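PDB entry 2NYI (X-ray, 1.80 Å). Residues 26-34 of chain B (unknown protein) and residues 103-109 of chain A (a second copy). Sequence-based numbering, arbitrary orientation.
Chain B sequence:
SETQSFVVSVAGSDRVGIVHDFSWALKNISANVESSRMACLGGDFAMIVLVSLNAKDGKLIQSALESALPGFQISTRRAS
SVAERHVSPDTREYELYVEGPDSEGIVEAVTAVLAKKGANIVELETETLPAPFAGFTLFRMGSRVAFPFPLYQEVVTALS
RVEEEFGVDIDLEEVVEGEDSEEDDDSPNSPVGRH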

ATOM      1  N   LEU B  26     -17.927   4.006  -8.140  1.00 17.16           N
ATOM      2  CA  LEU B  26     -18.556   2.990  -7.294  1.00 17.52           C
ATOM      3  C   LEU B  26     -19.885   3.467  -6.711  1.00 18.20           C
ATOM      4  O   LEU B  26     -20.884   2.755  -6.745  1.00 18.87           O
ATOM      5  CB  LEU B  26     -17.612   2.568  -6.168  1.00 18.86           C
ATOM      6  CG  LEU B  26     -16.354   1.801  -6.605  1.00 17.27           C
ATOM      7  CD1 LEU B  26     -15.751   1.203  -5.355  1.00 22.24           C
ATOM      8  CD2 LEU B  26     -16.686   0.683  -7.597  1.00 20.08           C
ATOM      9  N   LYS B  27     -19.904   4.681  -6.184  1.00 17.77           N
ATOM     10  CA  LYS B  27     -21.136   5.218  -5.603  1.00 17.85           C
ATOM     11  C   LYS B  27     -22.252   5.260  -6.656  1.00 19.17           C
ATOM     12  O   LYS B  27     -23.409   4.908  -6.368  1.00 19.42           O
ATOM     13  CB  LYS B  27     -20.884   6.607  -5.005  1.00 17.31           C
ATOM     14  CG  LYS B  27     -22.076   7.157  -4.228  1.00 21.79           C
ATOM     15  CD  LYS B  27     -21.795   8.558  -3.702  1.00 27.62           C
ATOM     16  CE  LYS B  27     -22.935   9.065  -2.801  1.00 32.77           C
ATOM     17  NZ  LYS B  27     -24.186   9.305  -3.562  1.00 37.68           N
ATOM     18  N   ASN B  28     -21.893   5.639  -7.881  1.00 17.49           N
ATOM     19  CA  ASN B  28     -22.833   5.726  -8.987  1.00 18.42           C
ATOM     20  C   ASN B  28     -23.463   4.377  -9.380  1.00 19.69           C
ATOM     21  O   ASN B  28     -24.589   4.335  -9.905  1.00 19.91           O
ATOM     22  CB  ASN B  28     -22.147   6.369 -10.194  1.00 19.16           C
ATOM     23  CG  ASN B  28     -23.056   6.491 -11.384  1.00 23.34           C
ATOM     24  OD1 ASN B  28     -23.996   7.289 -11.369  1.00 25.44           O
ATOM     25  ND2 ASN B  28     -22.793   5.691 -12.421  1.00 22.21           N
ATOM     26  N   ILE B  29     -22.755   3.284  -9.127  1.00 17.71           N
ATOM     27  CA  ILE B  29     -23.342   1.964  -9.412  1.00 18.89           C
ATOM     28  C   ILE B  29     -23.837   1.265  -8.135  1.00 19.91           C
ATOM     29  O   ILE B  29     -24.121   0.063  -8.165  1.00 20.95           O
ATOM     30  CB  ILE B  29     -22.384   1.031 -10.201  1.00 17.74           C
ATOM     31  CG1 ILE B  29     -21.079   0.770  -9.416  1.00 16.50           C
ATOM     32  CG2 ILE B  29     -22.132   1.598 -11.631  1.00 21.11           C
ATOM     33  CD1 ILE B  29     -20.198  -0.319 -10.028  1.00 19.64           C
ATOM     34  N   SER B  30     -23.931   2.027  -7.042  1.00 19.54           N
ATOM     35  CA  SER B  30     -24.409   1.546  -5.733  1.00 21.19           C
ATOM     36  C   SER B  30     -23.524   0.468  -5.111  1.00 20.95           C
ATOM     37  O   SER B  30     -24.002  -0.394  -4.351  1.00 21.12           O
ATOM     38  CB  SER B  30     -25.865   1.065  -5.819  1.00 22.58           C
ATOM     39  OG  SER B  30     -26.737   2.154  -6.027  1.00 27.73           O
ATOM     40  N   ALA B  31     -22.237   0.526  -5.425  1.00 19.42           N
ATOM     41  CA  ALA B  31     -21.243  -0.372  -4.850  1.00 21.52           C
ATOM     42  C   ALA B  31     -20.661   0.316  -3.616  1.00 24.61           C
ATOM     43  O   ALA B  31     -20.522   1.545  -3.598  1.00 26.63           O
ATOM     44  CB  ALA B  31     -20.154  -0.667  -5.876  1.00 20.90           C
ATOM     45  N   ASN B  32     -20.356  -0.453  -2.577  1.00 22.37           N
ATOM     46  CA  ASN B  32     -19.840   0.136  -1.344  1.00 22.77           C
ATOM     47  C   ASN B  32     -18.387  -0.287  -1.083  1.00 21.01           C
ATOM     48  O   ASN B  32     -18.042  -1.432  -1.288  1.00 23.36           O
ATOM     49  CB  ASN B  32     -20.742  -0.238  -0.168  1.00 22.19           C
ATOM     50  CG  ASN B  32     -22.170   0.306  -0.337  1.00 38.27           C
ATOM     51  OD1 ASN B  32     -22.368   1.418  -0.836  1.00 48.28           O
ATOM     52  ND2 ASN B  32     -23.161  -0.478   0.069  1.00 46.34           N
ATOM     53  N   VAL B  33     -17.546   0.644  -0.645  1.00 19.86           N
ATOM     54  CA  VAL B  33     -16.172   0.298  -0.266  1.00 18.75           C
ATOM     55  C   VAL B  33     -16.192  -0.367   1.118  1.00 18.74           C
ATOM     56  O   VAL B  33     -16.632   0.245   2.098  1.00 20.88           O
ATOM     57  CB  VAL B  33     -15.265   1.524  -0.250  1.00 19.55           C
ATOM     58  CG1 VAL B  33     -13.905   1.179   0.355  1.00 19.37           C
ATOM     59  CG2 VAL B  33     -15.118   2.109  -1.687  1.00 21.73           C
ATOM     60  N   GLU B  34     -15.760  -1.621   1.198  1.00 16.82           N
ATOM     61  CA  GLU B  34     -15.644  -2.301   2.497  1.00 17.96           C
ATOM     62  C   GLU B  34     -14.314  -1.981   3.179  1.00 16.65           C
ATOM     63  O   GLU B  34     -14.260  -1.709   4.375  1.00 18.05           O
ATOM     64  CB  GLU B  34     -15.813  -3.820   2.352  1.00 17.33           C
ATOM     65  CG  GLU B  34     -17.178  -4.233   1.738  1.00 18.69           C
ATOM     66  CD  GLU B  34     -17.351  -5.771   1.569  1.00 25.77           C
ATOM     67  OE1 GLU B  34     -16.821  -6.375   0.586  1.00 33.86           O
ATOM     68  OE2 GLU B  34     -18.052  -6.368   2.419  1.00 47.79           O
TER
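Chain A, residues 103-109: SEGIVEA

Chain A meets this part of chain B with the start of a helix. Its stretch comes in as loop at Ser103(A) and is helical by Ile106(A), with Ala109(A) N bonded to Gly105(A) O at 2.9 Å. Chain B comes out of a helix that includes Lys27(B), turns, and leaves as a strand from Asn32(B). End to end, the two stretches run broadly against each other. Ser30(B), at phi/psi 63/30, lies within the turn. The backbones come nearest where Asn32(B) CA lies 5.6 Å from Glu104(A) CA.

Two long side chains cover most of the surface, and they reach at roughly right angles to each other. Glu104(A), nearly extended with chi1 and chi2 both t, runs to the turn: its OE2 stands 3.7 Å from Ser30(B) CA and 3.6 Å from Lys27(B) CG. Lys27(B), t through its first three chi angles, points toward chain A and lays its methylenes along the incoming helix, CE 3.8 Å from Gly105(A) CA and CD 4.1 Å from Glu108(A) CB. Glycine suits this spot, since an ideal CB there would sit a tight 3.3 Å from Lys27(B) CE.

The pairing of lysine with glutamate is not a salt bridge here; what the lysine gives is its aliphatic stem. Glu104(A) OE2 even lies 2.9 Å from Lys27(B) O, two acceptors without a hydrogen bond between them.

No direct hydrogen bond joins the stretches; two waters bridge them. One water donates to Glu104(A) O at 2.9 Å and to Ala31(B) O at 2.6 Å; another accepts from Val33(B) N at 2.9 Å and donates weakly to Glu104(A) O at 3.4 Å. Beyond them Val33(B) CB meets Val107(A) CG2 at 4.4 Å, a small apolar contact. The rule here is one extended side chain from each chain, with water between backbones.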

ATOM      1  N   SER A 103     -21.540   4.421   5.498  1.00 29.36           N
ATOM      2  CA  SER A 103     -22.573   4.806   4.555  1.00 30.37           C
ATOM      3  C   SER A 103     -21.992   4.761   3.142  1.00 31.69           C
ATOM      4  O   SER A 103     -20.767   4.761   2.966  1.00 31.22           O
ATOM      5  CB  SER A 103     -23.106   6.203   4.884  1.00 30.41           C
ATOM      6  OG  SER A 103     -22.152   7.209   4.608  1.00 34.72           O
ATOM      7  N   GLU A 104     -22.870   4.704   2.139  1.00 32.22           N
ATOM      8  CA  GLU A 104     -22.456   4.634   0.733  1.00 33.35           C
ATOM      9  C   GLU A 104     -21.576   5.828   0.318  1.00 31.95           C
ATOM     10  O   GLU A 104     -20.680   5.679  -0.515  1.00 33.56           O
ATOM     11  CB  GLU A 104     -23.697   4.539  -0.180  1.00 33.03           C
ATOM     12  CG  GLU A 104     -23.428   4.218  -1.668  1.00 41.10           C
ATOM     13  CD  GLU A 104     -24.695   4.269  -2.547  1.00 36.71           C
ATOM     14  OE1 GLU A 104     -25.792   3.918  -2.049  1.00 59.53           O
ATOM     15  OE2 GLU A 104     -24.599   4.646  -3.745  1.00 41.12           O
ATOM     16  N   GLY A 105     -21.814   6.995   0.920  1.00 30.71           N
ATOM     17  CA  GLY A 105     -21.197   8.238   0.439  1.00 30.21           C
ATOM     18  C   GLY A 105     -19.976   8.839   1.133  1.00 29.77           C
ATOM     19  O   GLY A 105     -19.436   9.826   0.639  1.00 29.97           O
ATOM     20  N   ILE A 106     -19.546   8.279   2.266  1.00 29.26           N
ATOM     21  CA  ILE A 106     -18.443   8.885   3.045  1.00 29.68           C
ATOM     22  C   ILE A 106     -17.158   9.054   2.233  1.00 28.05           C
ATOM     23  O   ILE A 106     -16.624  10.157   2.115  1.00 27.06           O
ATOM     24  CB  ILE A 106     -18.043   8.079   4.300  1.00 30.30           C
ATOM     25  CG1 ILE A 106     -19.242   7.541   5.046  1.00 41.46           C
ATOM     26  CG2 ILE A 106     -17.174   8.938   5.220  1.00 28.54           C
ATOM     27  CD1 ILE A 106     -18.866   6.432   5.991  1.00 52.85           C
ATOM     28  N   VAL A 107     -16.670   7.949   1.676  1.00 27.94           N
ATOM     29  CA  VAL A 107     -15.418   7.964   0.924  1.00 26.00           C
ATOM     30  C   VAL A 107     -15.464   8.986  -0.220  1.00 25.65           C
ATOM     31  O   VAL A 107     -14.563   9.816  -0.340  1.00 26.53           O
ATOM     32  CB  VAL A 107     -15.047   6.547   0.413  1.00 27.06           C
ATOM     33  CG1 VAL A 107     -13.727   6.581  -0.315  1.00 27.37           C
ATOM     34  CG2 VAL A 107     -14.976   5.554   1.594  1.00 23.34           C
ATOM     35  N   GLU A 108     -16.516   8.938  -1.050  1.00 24.94           N
ATOM     36  CA  GLU A 108     -16.661   9.929  -2.132  1.00 24.16           C
ATOM     37  C   GLU A 108     -16.679  11.345  -1.573  1.00 24.98           C
ATOM     38  O   GLU A 108     -16.045  12.249  -2.134  1.00 24.37           O
ATOM     39  CB  GLU A 108     -17.918   9.659  -2.984  1.00 23.87           C
ATOM     40  CG  GLU A 108     -17.991  10.484  -4.290  1.00 21.46           C
ATOM     41  CD  GLU A 108     -18.470  11.923  -4.094  1.00 29.12           C
ATOM     42  OE1 GLU A 108     -19.173  12.222  -3.095  1.00 25.66           O
ATOM     43  OE2 GLU A 108     -18.140  12.760  -4.952  1.00 22.81           O
ATOM     44  N   ALA A 109     -17.410  11.548  -0.477  1.00 25.31           N
ATOM     45  CA  ALA A 109     -17.534  12.892   0.105  1.00 26.07           C
ATOM     46  C   ALA A 109     -16.202  13.460   0.616  1.00 26.14           C
ATOM     47  O   ALA A 109     -15.899  14.625   0.368  1.00 25.31           O
ATOM     48  CB  ALA A 109     -18.585  12.913   1.216  1.00 24.92           C
TER
HETATM   49  O   HOH W   1     -18.100   3.494  -0.971  1.00 38.02           O
HETATM   50  O   HOH W   2     -19.837   3.764  -2.520  1.00 49.12           O